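Local coordinates for protein pantothenate kinase (Coxiella burnetii, PDB 3TQC) that catalyses the ATP-dependent phosphorylation of pantothenate to 4'-phosphopantothenate, the first step of coenzyme A biosynthesis, at residues T34-D39 and L116-D121; L60-L65 and A301-E306; L161-A166 and V174-Y179; N206-G211 and D228-V233. All blocks are in the same frame, centred on the assembly; numbering follows the deposited sequence.

Contact 1: T34-D39 and L116-D121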
loop_
_atom_site.group_PDB
_atom_site.type_symbol
_atom_site.label_atom_id
_atom_site.label_comp_id
_atom_site.label_asym_id
_atom_site.label_seq_id
_atom_site.Cartn_x
_atom_site.Cartn_y
_atom_site.Cartn_z
ATOM N N THR B 34 -23.990 1.804 -21.949
ATOM C CA THR B 34 -25.395 2.135 -21.792
ATOM C C THR B 34 -25.976 1.254 -20.692
ATOM O O THR B 34 -25.736 0.045 -20.674
ATOM C CB THR B 34 -26.149 1.926 -23.115
ATOM O OG1 THR B 34 -27.522 2.300 -22.946
ATOM C CG2 THR B 34 -26.054 0.470 -23.586
ATOM N N LEU B 35 -26.701 1.860 -19.754
ATOM C CA LEU B 35 -27.358 1.087 -18.706
ATOM C C LEU B 35 -28.384 0.163 -19.326
ATOM O O LEU B 35 -29.117 0.543 -20.229
ATOM C CB LEU B 35 -28.038 1.976 -17.669
ATOM C CG LEU B 35 -27.123 2.705 -16.693
ATOM C CD1 LEU B 35 -28.002 3.474 -15.743
ATOM C CD2 LEU B 35 -26.190 1.760 -15.930
ATOM N N THR B 36 -28.400 -1.065 -18.839
ATOM C CA THR B 36 -29.319 -2.078 -19.323
ATOM C C THR B 36 -30.462 -2.224 -18.330
ATOM O O THR B 36 -30.387 -1.726 -17.205
ATOM C CB THR B 36 -28.620 -3.441 -19.441
ATOM O OG1 THR B 36 -29.562 -4.425 -19.876
ATOM C CG2 THR B 36 -28.089 -3.868 -18.107
ATOM N N GLU B 37 -31.502 -2.939 -18.738
ATOM C CA GLU B 37 -32.593 -3.262 -17.836
ATOM C C GLU B 37 -32.073 -4.039 -16.623
ATOM O O GLU B 37 -32.510 -3.790 -15.505
ATOM C CB GLU B 37 -33.676 -4.064 -18.554
ATOM C CG GLU B 37 -34.980 -4.142 -17.781
ATOM C CD GLU B 37 -36.011 -5.028 -18.456
ATOM O OE1 GLU B 37 -35.702 -5.599 -19.534
ATOM O OE2 GLU B 37 -37.133 -5.151 -17.908
ATOM N N SER B 38 -31.137 -4.964 -16.842
ATOM C CA SER B 38 -30.511 -5.693 -15.736
ATOM C C SER B 38 -29.808 -4.757 -14.750
ATOM O O SER B 38 -29.942 -4.937 -13.543
ATOM C CB SER B 38 -29.519 -6.735 -16.252
ATOM O OG SER B 38 -28.791 -7.322 -15.186
ATOM N N ASP B 39 -29.073 -3.766 -15.258
ATOM C CA ASP B 39 -28.438 -2.746 -14.396
ATOM C C ASP B 39 -29.509 -2.051 -13.582
ATOM O O ASP B 39 -29.381 -1.933 -12.367
ATOM C CB ASP B 39 -27.736 -1.629 -15.188
ATOM C CG ASP B 39 -26.465 -2.064 -15.855
ATOM O OD1 ASP B 39 -25.806 -3.024 -15.396
ATOM O OD2 ASP B 39 -26.106 -1.404 -16.851
ATOM N N LEU B 116 -20.320 -3.162 -11.354
ATOM C CA LEU B 116 -19.182 -4.036 -11.584
ATOM C C LEU B 116 -19.615 -5.457 -11.930
ATOM O O LEU B 116 -18.921 -6.142 -12.668
ATOM C CB LEU B 116 -18.236 -4.053 -10.393
ATOM C CG LEU B 116 -17.377 -2.789 -10.255
ATOM C CD1 LEU B 116 -16.610 -2.800 -8.962
ATOM C CD2 LEU B 116 -16.427 -2.692 -11.423
ATOM N N SER B 117 -20.774 -5.880 -11.434
ATOM C CA SER B 117 -21.227 -7.240 -11.616
ATOM C C SER B 117 -21.715 -7.511 -13.051
ATOM O O SER B 117 -21.847 -8.657 -13.438
ATOM C CB SER B 117 -22.325 -7.573 -10.600
ATOM O OG SER B 117 -23.597 -7.188 -11.061
ATOM N N ARG B 118 -21.972 -6.461 -13.831
ATOM C CA ARG B 118 -22.441 -6.619 -15.216
ATOM C C ARG B 118 -21.422 -7.240 -16.164
ATOM O O ARG B 118 -21.805 -7.751 -17.211
ATOM C CB ARG B 118 -22.894 -5.269 -15.796
ATOM C CG ARG B 118 -21.751 -4.384 -16.313
ATOM C CD ARG B 118 -22.112 -2.878 -16.316
ATOM N NE ARG B 118 -23.258 -2.539 -17.171
ATOM C CZ ARG B 118 -23.201 -2.258 -18.473
ATOM N NH1 ARG B 118 -22.057 -2.313 -19.147
ATOM N NH2 ARG B 118 -24.315 -1.941 -19.117
ATOM N N TRP B 119 -20.135 -7.187 -15.826
ATOM C CA TRP B 119 -19.090 -7.745 -16.690
ATOM C C TRP B 119 -18.820 -9.217 -16.422
ATOM O O TRP B 119 -18.551 -9.599 -15.293
ATOM C CB TRP B 119 -17.800 -6.944 -16.564
ATOM C CG TRP B 119 -17.853 -5.730 -17.374
ATOM C CD1 TRP B 119 -17.707 -5.640 -18.727
ATOM C CD2 TRP B 119 -18.128 -4.419 -16.909
ATOM N NE1 TRP B 119 -17.857 -4.340 -19.130
ATOM C CE2 TRP B 119 -18.115 -3.568 -18.030
ATOM C CE3 TRP B 119 -18.379 -3.878 -15.657
ATOM C CZ2 TRP B 119 -18.339 -2.209 -17.931
ATOM C CZ3 TRP B 119 -18.609 -2.528 -15.561
ATOM C CH2 TRP B 119 -18.574 -1.705 -16.690
ATOM N N PRO B 120 -18.857 -10.045 -17.481
ATOM C CA PRO B 120 -18.803 -11.485 -17.283
ATOM C C PRO B 120 -17.476 -12.018 -16.741
ATOM O O PRO B 120 -17.432 -13.166 -16.318
ATOM C CB PRO B 120 -19.108 -12.048 -18.690
ATOM C CG PRO B 120 -18.706 -10.990 -19.619
ATOM C CD PRO B 120 -19.014 -9.697 -18.911
ATOM N N ASP B 121 -16.407 -11.225 -16.749
ATOM C CA ASP B 121 -15.166 -11.645 -16.083
ATOM C C ASP B 121 -15.247 -11.526 -14.574
ATOM O O ASP B 121 -14.408 -12.080 -13.882
ATOM C CB ASP B 121 -13.943 -10.853 -16.573
ATOM C CG ASP B 121 -13.461 -11.308 -17.948
ATOM O OD1 ASP B 121 -13.930 -12.360 -18.431
ATOM O OD2 ASP B 121 -12.615 -10.607 -18.546
#
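Arg-118 reaches across to Asp-39 and clamps its carboxylate in a side-on salt bridge, joining the start of helix 37-42 to the type I turn Leu-116 to Trp-119 that follows helix 105-116. Arg-118 NE is shared between the two oxygens: its bond to Asp-39 OD1 is 3.1 Å long and fairly straight (160° at the hydrogen), while the second branch, also 3.1 Å, runs to Asp-39 OD2. Arg-118 NH2 closes the grip on Asp-39 OD2 at 2.9 Å. Both oxygens are met on their syn sides and lie near the guanidinium plane, although the two flat groups are twisted 36° apart. The arginine gets there by setting CG between its backbone N and carbonyl carbon, then bending at chi3 (-61°) to bring the NE edge round to the acid.

Asp-39 OD2 has a third donor. Thr-36, at the N-cap, gives its amide to this oxygen from above the carboxylate plane, with Thr-36 N to Asp-39 OD2 at 3.1 Å, which is one half of a capping box. Three donors on one oxygen should favour the charged acid and fix its rotation. Thr-34 O also lies close to NH2, near the guanidinium plane. At the root of the arginine chain, Arg-118 CG rests 3.5 Å above one face of the Trp-119 ring, offset toward its rim.

Contact 2: L60-L65 and A301-E306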
loop_
_atom_site.group_PDB
_atom_site.type_symbol
_atom_site.label_atom_id
_atom_site.label_comp_id
_atom_site.label_asym_id
_atom_site.label_seq_id
_atom_site.Cartn_x
_atom_site.Cartn_y
_atom_site.Cartn_z
ATOM N N LEU B 60 -21.133 4.374 -14.097
ATOM C CA LEU B 60 -20.988 3.386 -15.145
ATOM C C LEU B 60 -19.569 3.412 -15.733
ATOM O O LEU B 60 -18.894 2.397 -15.726
ATOM C CB LEU B 60 -22.055 3.552 -16.217
ATOM C CG LEU B 60 -21.972 2.551 -17.375
ATOM C CD1 LEU B 60 -21.824 1.128 -16.846
ATOM C CD2 LEU B 60 -23.199 2.674 -18.269
ATOM N N PRO B 61 -19.101 4.575 -16.217
ATOM C CA PRO B 61 -17.714 4.565 -16.711
ATOM C C PRO B 61 -16.673 4.297 -15.613
ATOM O O PRO B 61 -15.625 3.707 -15.892
ATOM C CB PRO B 61 -17.523 5.961 -17.323
ATOM C CG PRO B 61 -18.709 6.767 -16.900
ATOM C CD PRO B 61 -19.813 5.814 -16.563
ATOM N N LEU B 62 -16.958 4.728 -14.383
ATOM C CA LEU B 62 -16.081 4.411 -13.269
ATOM C C LEU B 62 -15.995 2.901 -13.146
ATOM O O LEU B 62 -14.908 2.359 -13.009
ATOM C CB LEU B 62 -16.564 5.048 -11.959
ATOM C CG LEU B 62 -15.794 4.644 -10.698
ATOM C CD1 LEU B 62 -14.290 4.771 -10.911
ATOM C CD2 LEU B 62 -16.239 5.444 -9.457
ATOM N N SER B 63 -17.135 2.223 -13.228
ATOM C CA SER B 63 -17.125 0.773 -13.127
ATOM C C SER B 63 -16.333 0.141 -14.269
ATOM O O SER B 63 -15.603 -0.821 -14.041
ATOM C CB SER B 63 -18.536 0.191 -13.045
ATOM O OG SER B 63 -19.189 0.219 -14.300
ATOM N N ARG B 64 -16.451 0.685 -15.476
ATOM C CA ARG B 64 -15.663 0.186 -16.600
ATOM C C ARG B 64 -14.164 0.393 -16.367
ATOM O O ARG B 64 -13.374 -0.490 -16.672
ATOM C CB ARG B 64 -16.090 0.842 -17.915
ATOM C CG ARG B 64 -15.301 0.383 -19.166
ATOM C CD ARG B 64 -15.626 -1.040 -19.536
ATOM N NE ARG B 64 -14.748 -1.601 -20.563
ATOM C CZ ARG B 64 -13.603 -2.244 -20.340
ATOM N NH1 ARG B 64 -13.111 -2.398 -19.118
ATOM N NH2 ARG B 64 -12.929 -2.728 -21.364
ATOM N N LEU B 65 -13.775 1.546 -15.826
ATOM C CA LEU B 65 -12.363 1.800 -15.531
ATOM C C LEU B 65 -11.883 0.735 -14.566
ATOM O O LEU B 65 -10.896 0.073 -14.807
ATOM C CB LEU B 65 -12.148 3.199 -14.941
ATOM C CG LEU B 65 -10.719 3.517 -14.445
ATOM C CD1 LEU B 65 -9.762 3.665 -15.603
ATOM C CD2 LEU B 65 -10.683 4.758 -13.585
ATOM N N ALA B 301 -5.194 7.036 -1.534
ATOM C CA ALA B 301 -6.155 6.469 -2.461
ATOM C C ALA B 301 -5.657 6.537 -3.874
ATOM O O ALA B 301 -4.950 7.471 -4.243
ATOM C CB ALA B 301 -7.479 7.214 -2.365
ATOM N N GLN B 302 -6.029 5.541 -4.664
ATOM C CA GLN B 302 -5.714 5.523 -6.094
ATOM C C GLN B 302 -6.632 6.495 -6.845
ATOM O O GLN B 302 -6.240 7.104 -7.823
ATOM C CB GLN B 302 -5.890 4.124 -6.677
ATOM C CG GLN B 302 -4.713 3.214 -6.536
ATOM C CD GLN B 302 -4.547 2.718 -5.136
ATOM O OE1 GLN B 302 -5.495 2.226 -4.523
ATOM N NE2 GLN B 302 -3.338 2.867 -4.599
ATOM N N LEU B 303 -7.860 6.612 -6.373
ATOM C CA LEU B 303 -8.865 7.403 -7.043
ATOM C C LEU B 303 -9.588 8.257 -6.013
ATOM O O LEU B 303 -10.007 7.766 -4.968
ATOM C CB LEU B 303 -9.845 6.465 -7.742
ATOM C CG LEU B 303 -10.857 7.044 -8.719
ATOM C CD1 LEU B 303 -11.197 5.984 -9.757
ATOM C CD2 LEU B 303 -12.101 7.488 -7.995
ATOM N N ILE B 304 -9.706 9.543 -6.283
ATOM C CA ILE B 304 -10.476 10.399 -5.405
ATOM C C ILE B 304 -11.641 10.944 -6.187
ATOM O O ILE B 304 -11.462 11.506 -7.256
ATOM C CB ILE B 304 -9.623 11.523 -4.822
ATOM C CG1 ILE B 304 -8.474 10.921 -4.001
ATOM C CG2 ILE B 304 -10.470 12.446 -3.952
ATOM C CD1 ILE B 304 -7.355 11.888 -3.749
ATOM N N LEU B 305 -12.838 10.724 -5.663
ATOM C CA LEU B 305 -14.045 11.277 -6.236
ATOM C C LEU B 305 -14.381 12.465 -5.381
ATOM O O LEU B 305 -14.532 12.336 -4.169
ATOM C CB LEU B 305 -15.194 10.286 -6.173
ATOM C CG LEU B 305 -15.046 8.978 -6.915
ATOM C CD1 LEU B 305 -16.252 8.085 -6.591
ATOM C CD2 LEU B 305 -14.951 9.243 -8.389
ATOM N N GLU B 306 -14.467 13.622 -6.008
ATOM C CA GLU B 306 -14.728 14.860 -5.306
ATOM C C GLU B 306 -16.162 15.301 -5.628
ATOM O O GLU B 306 -16.508 15.525 -6.779
ATOM C CB GLU B 306 -13.692 15.920 -5.718
ATOM C CG GLU B 306 -13.751 17.203 -4.911
ATOM C CD GLU B 306 -12.712 18.232 -5.341
ATOM O OE1 GLU B 306 -11.496 17.956 -5.235
ATOM O OE2 GLU B 306 -13.115 19.323 -5.782
#
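Leu-62, on the long helix 52-84, drives its forked tip between Leu-303 and Leu-305 of strand 303-307, which runs nearly antiparallel to this part of the helix at 176°. The short axes stay 12.6 Å apart, so side chains alone bridge the gap. From the backbone of Leu-62, CB points at the strand, and CG follows in the position opposite the backbone N (chi1 173°), which carries the fork outward; neither carbon meets the strand itself. The two methyls then part company. Leu-62 CD1 passes obliquely against Leu-303 CD1 at 3.5 Å, and Leu-62 CD2 meets Leu-305 tip to tip, 3.9 Å from Leu-305 CD1 and 4.2 Å from Leu-305 CD2.

One turn further on, Leu-65 adds a second contact: Leu-65 CD2 comes tip to tip with Leu-303 CD1 at 4.1 Å, so that this single strand methyl is touched by two helix leucines. Leu-231 of strand 229-234 and Leu-112 of helix 105-116 extend the apolar layer around Leu-62, and Leu-65 also packs on Leu-84 of the second subunit. Helices packed through apolar side chains on a largely parallel sheet are the layered alpha/beta architecture of the P-loop NTPase fold, to which the family belongs.

Contact 3: L161-A166 and V174-Y179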
loop_
_atom_site.group_PDB
_atom_site.type_symbol
_atom_site.label_atom_id
_atom_site.label_comp_id
_atom_site.label_asym_id
_atom_site.label_seq_id
_atom_site.Cartn_x
_atom_site.Cartn_y
_atom_site.Cartn_z
ATOM N N LEU B 161 -8.519 -7.617 10.028
ATOM C CA LEU B 161 -7.352 -8.088 9.269
ATOM C C LEU B 161 -7.432 -9.599 9.047
ATOM O O LEU B 161 -6.993 -10.100 8.027
ATOM C CB LEU B 161 -6.056 -7.719 9.976
ATOM C CG LEU B 161 -5.811 -6.207 10.080
ATOM C CD1 LEU B 161 -4.562 -5.912 10.944
ATOM C CD2 LEU B 161 -5.668 -5.590 8.702
ATOM N N ARG B 162 -8.028 -10.316 9.993
ATOM C CA ARG B 162 -8.207 -11.746 9.850
ATOM C C ARG B 162 -9.161 -12.073 8.694
ATOM O O ARG B 162 -8.931 -13.021 7.929
ATOM C CB ARG B 162 -8.713 -12.335 11.168
ATOM C CG ARG B 162 -9.106 -13.812 11.124
ATOM C CD ARG B 162 -9.802 -14.235 12.443
ATOM N NE ARG B 162 -10.896 -13.334 12.851
ATOM C CZ ARG B 162 -12.105 -13.276 12.285
ATOM N NH1 ARG B 162 -12.429 -14.063 11.252
ATOM N NH2 ARG B 162 -13.007 -12.420 12.752
ATOM N N VAL B 163 -10.224 -11.290 8.566
ATOM C CA VAL B 163 -11.172 -11.474 7.476
ATOM C C VAL B 163 -10.548 -11.130 6.127
ATOM O O VAL B 163 -10.668 -11.894 5.172
ATOM C CB VAL B 163 -12.445 -10.650 7.695
ATOM C CG1 VAL B 163 -13.170 -10.474 6.389
ATOM C CG2 VAL B 163 -13.343 -11.340 8.760
ATOM N N LEU B 164 -9.870 -9.999 6.035
ATOM C CA LEU B 164 -9.224 -9.667 4.779
ATOM C C LEU B 164 -8.141 -10.695 4.448
ATOM O O LEU B 164 -8.026 -11.154 3.320
ATOM C CB LEU B 164 -8.665 -8.258 4.833
ATOM C CG LEU B 164 -9.803 -7.243 5.004
ATOM C CD1 LEU B 164 -9.282 -5.837 5.279
ATOM C CD2 LEU B 164 -10.672 -7.253 3.762
ATOM N N ASN B 165 -7.345 -11.056 5.441
ATOM C CA ASN B 165 -6.320 -12.062 5.248
ATOM C C ASN B 165 -6.939 -13.343 4.726
ATOM O O ASN B 165 -6.438 -13.937 3.799
ATOM C CB ASN B 165 -5.583 -12.342 6.565
ATOM C CG ASN B 165 -4.464 -13.337 6.405
ATOM O OD1 ASN B 165 -3.507 -13.087 5.677
ATOM N ND2 ASN B 165 -4.577 -14.476 7.079
ATOM N N ALA B 166 -8.039 -13.759 5.336
ATOM C CA ALA B 166 -8.694 -14.987 4.923
ATOM C C ALA B 166 -9.168 -14.887 3.469
ATOM O O ALA B 166 -9.025 -15.828 2.688
ATOM C CB ALA B 166 -9.837 -15.297 5.839
ATOM N N VAL B 174 -16.241 -16.858 4.188
ATOM C CA VAL B 174 -15.766 -16.035 5.287
ATOM C C VAL B 174 -16.941 -15.274 5.867
ATOM O O VAL B 174 -17.760 -14.686 5.138
ATOM C CB VAL B 174 -14.666 -15.097 4.842
ATOM C CG1 VAL B 174 -14.232 -14.184 6.005
ATOM C CG2 VAL B 174 -13.512 -15.920 4.320
ATOM N N ARG B 175 -17.032 -15.316 7.188
ATOM C CA ARG B 175 -18.144 -14.728 7.906
ATOM C C ARG B 175 -17.848 -13.271 8.250
ATOM O O ARG B 175 -16.811 -12.962 8.807
ATOM C CB ARG B 175 -18.442 -15.583 9.134
ATOM C CG ARG B 175 -19.002 -16.943 8.723
ATOM C CD ARG B 175 -18.816 -18.016 9.779
ATOM N NE ARG B 175 -19.764 -19.126 9.610
ATOM C CZ ARG B 175 -19.759 -20.000 8.596
ATOM N NH1 ARG B 175 -18.860 -19.930 7.608
ATOM N NH2 ARG B 175 -20.677 -20.961 8.568
ATOM N N ILE B 176 -18.751 -12.369 7.881
ATOM C CA ILE B 176 -18.539 -10.945 8.101
ATOM C C ILE B 176 -19.558 -10.495 9.124
ATOM O O ILE B 176 -20.739 -10.689 8.912
ATOM C CB ILE B 176 -18.769 -10.125 6.825
ATOM C CG1 ILE B 176 -17.906 -10.647 5.659
ATOM C CG2 ILE B 176 -18.539 -8.621 7.110
ATOM C CD1 ILE B 176 -16.404 -10.573 5.893
ATOM N N PRO B 177 -19.106 -9.888 10.240
ATOM C CA PRO B 177 -20.044 -9.421 11.246
ATOM C C PRO B 177 -20.871 -8.248 10.731
ATOM O O PRO B 177 -20.475 -7.577 9.793
ATOM C CB PRO B 177 -19.144 -9.039 12.426
ATOM C CG PRO B 177 -17.862 -8.751 11.836
ATOM C CD PRO B 177 -17.716 -9.649 10.648
ATOM N N VAL B 178 -22.046 -8.064 11.313
ATOM C CA VAL B 178 -23.045 -7.131 10.796
ATOM C C VAL B 178 -23.337 -6.043 11.825
ATOM O O VAL B 178 -23.547 -6.333 12.988
ATOM C CB VAL B 178 -24.339 -7.884 10.444
ATOM C CG1 VAL B 178 -25.469 -6.908 10.054
ATOM C CG2 VAL B 178 -24.074 -8.904 9.323
ATOM N N TYR B 179 -23.330 -4.799 11.375
ATOM C CA TYR B 179 -23.669 -3.640 12.188
ATOM C C TYR B 179 -25.036 -3.064 11.771
ATOM O O TYR B 179 -25.274 -2.823 10.592
ATOM C CB TYR B 179 -22.594 -2.576 12.006
ATOM C CG TYR B 179 -22.777 -1.345 12.862
ATOM C CD1 TYR B 179 -22.387 -1.337 14.197
ATOM C CD2 TYR B 179 -23.325 -0.182 12.332
ATOM C CE1 TYR B 179 -22.566 -0.205 14.988
ATOM C CE2 TYR B 179 -23.493 0.943 13.102
ATOM C CZ TYR B 179 -23.117 0.928 14.427
ATOM O OH TYR B 179 -23.273 2.058 15.187
#
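The amide of Ala-166 is bonded to Arg-162 O (N to O 2.8 Å), the regular helical bond that holds this alanine where its CB faces Val-174 on the strand. Ala-166 CB touches Val-174 CG2 at 4.0 Å, and the other branch of the same valine, CG1, turns to Val-163, one helical turn earlier.

Val-163 does most of the work on the helix side. Val-163 CG1 stands opposite the backbone N (chi1 160°) and meets two strand residues: Val-174 CG1, at 3.9 Å, and the CD1 of Ile-176. The side chains of Val-163 and Val-174 meet obliquely, those of Val-163 and Ile-176 at about a right angle. Val-163 CG1 to Ile-176 CD1, at 3.3 Å, is tighter than normal contact and its exact spacing is doubtful. The second branch, Val-163 CG2, rests near Arg-175 O at 3.8 Å. Small side chains, valine and alanine, are compatible with the short axes coming within 9.0 Å.

The helix and strand are joined by a short connection and cross at -149°. Thus the second half of helix 157-168 packs on the beginning of strand 174-180, the middle strand of a small antiparallel sheet flanked by strands 185-187 and 190-194; Ile-176 also packs on Val-194 of the latter.

Contact 4: N206-G211 and D228-V233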
loop_
_atom_site.group_PDB
_atom_site.type_symbol
_atom_site.label_atom_id
_atom_site.label_comp_id
_atom_site.label_asym_id
_atom_site.label_seq_id
_atom_site.Cartn_x
_atom_site.Cartn_y
_atom_site.Cartn_z
ATOM N N ASN B 206 -12.009 3.726 7.924
ATOM C CA ASN B 206 -10.660 3.502 8.449
ATOM C C ASN B 206 -9.731 2.713 7.553
ATOM O O ASN B 206 -8.679 2.281 8.007
ATOM C CB ASN B 206 -10.760 2.768 9.785
ATOM C CG ASN B 206 -11.526 1.439 9.675
ATOM O OD1 ASN B 206 -12.347 1.266 8.782
ATOM N ND2 ASN B 206 -11.274 0.521 10.602
ATOM N N ILE B 207 -10.111 2.498 6.300
ATOM C CA ILE B 207 -9.410 1.503 5.487
ATOM C C ILE B 207 -8.041 1.951 5.004
ATOM O O ILE B 207 -7.255 1.121 4.549
ATOM C CB ILE B 207 -10.221 1.054 4.277
ATOM C CG1 ILE B 207 -10.593 2.250 3.401
ATOM C CG2 ILE B 207 -11.425 0.286 4.742
ATOM C CD1 ILE B 207 -10.908 1.861 1.962
ATOM N N LEU B 208 -7.774 3.254 5.075
ATOM C CA LEU B 208 -6.511 3.822 4.637
ATOM C C LEU B 208 -5.559 4.097 5.812
ATOM O O LEU B 208 -4.438 4.565 5.620
ATOM C CB LEU B 208 -6.776 5.112 3.871
ATOM C CG LEU B 208 -7.680 4.912 2.665
ATOM C CD1 LEU B 208 -7.846 6.174 1.851
ATOM C CD2 LEU B 208 -7.132 3.784 1.807
ATOM N N GLN B 209 -6.017 3.796 7.018
ATOM C CA GLN B 209 -5.238 4.040 8.212
ATOM C C GLN B 209 -4.223 2.942 8.454
ATOM O O GLN B 209 -4.191 1.936 7.746
ATOM C CB GLN B 209 -6.164 4.136 9.414
ATOM C CG GLN B 209 -7.146 5.280 9.344
ATOM C CD GLN B 209 -8.177 5.218 10.461
ATOM O OE1 GLN B 209 -8.060 4.406 11.387
ATOM N NE2 GLN B 209 -9.180 6.074 10.383
ATOM N N THR B 210 -3.398 3.146 9.469
ATOM C CA THR B 210 -2.452 2.148 9.920
ATOM C C THR B 210 -2.869 1.669 11.294
ATOM O O THR B 210 -3.684 2.309 11.963
ATOM C CB THR B 210 -1.054 2.752 10.029
ATOM O OG1 THR B 210 -1.127 3.935 10.823
ATOM C CG2 THR B 210 -0.511 3.100 8.651
ATOM N N GLY B 211 -2.287 0.556 11.723
ATOM C CA GLY B 211 -2.547 0.008 13.048
ATOM C C GLY B 211 -1.726 0.718 14.112
ATOM O O GLY B 211 -0.786 1.465 13.802
ATOM N N ASP B 228 -6.434 -3.936 -3.452
ATOM C CA ASP B 228 -5.725 -3.699 -4.693
ATOM C C ASP B 228 -5.867 -2.272 -5.222
ATOM O O ASP B 228 -5.019 -1.777 -5.959
ATOM C CB ASP B 228 -6.275 -4.688 -5.714
ATOM C CG ASP B 228 -6.067 -6.110 -5.278
ATOM O OD1 ASP B 228 -4.943 -6.596 -5.512
ATOM O OD2 ASP B 228 -6.990 -6.722 -4.687
ATOM N N PHE B 229 -6.950 -1.621 -4.838
ATOM C CA PHE B 229 -7.319 -0.334 -5.381
ATOM C C PHE B 229 -8.187 0.343 -4.347
ATOM O O PHE B 229 -8.974 -0.318 -3.680
ATOM C CB PHE B 229 -8.115 -0.562 -6.649
ATOM C CG PHE B 229 -8.329 0.665 -7.469
ATOM C CD1 PHE B 229 -7.556 0.907 -8.588
ATOM C CD2 PHE B 229 -9.336 1.560 -7.151
ATOM C CE1 PHE B 229 -7.768 2.057 -9.366
ATOM C CE2 PHE B 229 -9.550 2.698 -7.909
ATOM C CZ PHE B 229 -8.771 2.948 -9.011
ATOM N N SER B 230 -8.070 1.650 -4.211
ATOM C CA SER B 230 -8.933 2.366 -3.280
ATOM C C SER B 230 -9.454 3.643 -3.876
ATOM O O SER B 230 -8.747 4.324 -4.620
ATOM C CB SER B 230 -8.188 2.682 -1.993
ATOM O OG SER B 230 -7.008 3.378 -2.298
ATOM N N LEU B 231 -10.707 3.940 -3.541
ATOM C CA LEU B 231 -11.372 5.187 -3.879
ATOM C C LEU B 231 -11.518 5.948 -2.591
ATOM O O LEU B 231 -11.832 5.361 -1.563
ATOM C CB LEU B 231 -12.787 4.946 -4.402
ATOM C CG LEU B 231 -13.071 4.359 -5.782
ATOM C CD1 LEU B 231 -12.763 2.871 -5.828
ATOM C CD2 LEU B 231 -14.534 4.606 -6.115
ATOM N N PHE B 232 -11.322 7.252 -2.638
ATOM C CA PHE B 232 -11.656 8.092 -1.506
ATOM C C PHE B 232 -12.750 9.037 -1.992
ATOM O O PHE B 232 -12.580 9.680 -3.014
ATOM C CB PHE B 232 -10.439 8.849 -1.000
ATOM C CG PHE B 232 -10.687 9.658 0.254
ATOM C CD1 PHE B 232 -10.273 9.193 1.489
ATOM C CD2 PHE B 232 -11.298 10.899 0.184
ATOM C CE1 PHE B 232 -10.479 9.936 2.628
ATOM C CE2 PHE B 232 -11.506 11.648 1.313
ATOM C CZ PHE B 232 -11.099 11.157 2.548
ATOM N N VAL B 233 -13.879 9.069 -1.287
ATOM C CA VAL B 233 -14.955 10.009 -1.607
ATOM C C VAL B 233 -14.778 11.253 -0.716
ATOM O O VAL B 233 -14.697 11.135 0.506
ATOM C CB VAL B 233 -16.331 9.367 -1.408
ATOM C CG1 VAL B 233 -17.442 10.363 -1.768
ATOM C CG2 VAL B 233 -16.420 8.063 -2.244
#
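In the P-loop kinase core, the turn that follows strand 199-203 lays Leu-208 against Ser-230 and Phe-232 of the central strand 229-234. The type I turn from Asn-206 to Gln-209, closed by Gln-209 N to Asn-206 O at 3.2 Å, presents the leucine with its CB directed at the strand. Leu-208 CG lies opposite the carbonyl carbon, beside the backbone N (chi1 -58°), and the extended chain beyond it splits its two methyls between residues two apart on the strand.

Leu-208 CD1 comes to the edge of the Phe-232 ring, near its plane, 3.9 Å from CD1 of the phenylalanine; the side chains meet at a slant. Leu-208 CD2 lies over Ser-230, 4.1 Å from CB and equally far from OG. That hydroxyl sits between the serine's backbone N and carbonyl carbon (chi1 55°), and its polar partner is Gln-302 OE1, so the leucine methyl packs beside an oxygen already engaged in a hydrogen bond. Phe-232 also approaches Gly-99, at the start of the predicted ATP-binding loop, and its side chain is about 10 Å from the bound ADP.

The intervening Leu-231 points away from the turn, and its side chain packs on Leu-62 of helix 52-84, while Ile-207 packs on Ala-98 of strand 93-99. The loop therefore covers one face of the main sheet, helix 52-84 lies on the other, and strand 229-234 runs between its parallel neighbours 93-99 and 303-307.

In the fold
Contacts 2 and 4 share the mixed seven-stranded sheet: strands 303-307 and 229-234 are neighbours, joined by probable backbone bonds, and the contacts lie about 14 Å apart, centre to centre, serving its two faces. Contact 1, about 16 Å from contact 2 between centres, lies farther out on the side of helix 52-84, at the surface, where Trp-119 packs on Ser-63 and Arg-64. Contact 3 belongs to a separate small antiparallel sheet, its centre about 25 Å from that of contact 2 and 16 Å from that of contact 4. Along the chain, contacts 1 and 2 interleave, whereas contacts 3 and 4 follow in series between 60-65 and 301-306. Strand 303-307, late in the chain, thus packs the core against the early helix 52-84.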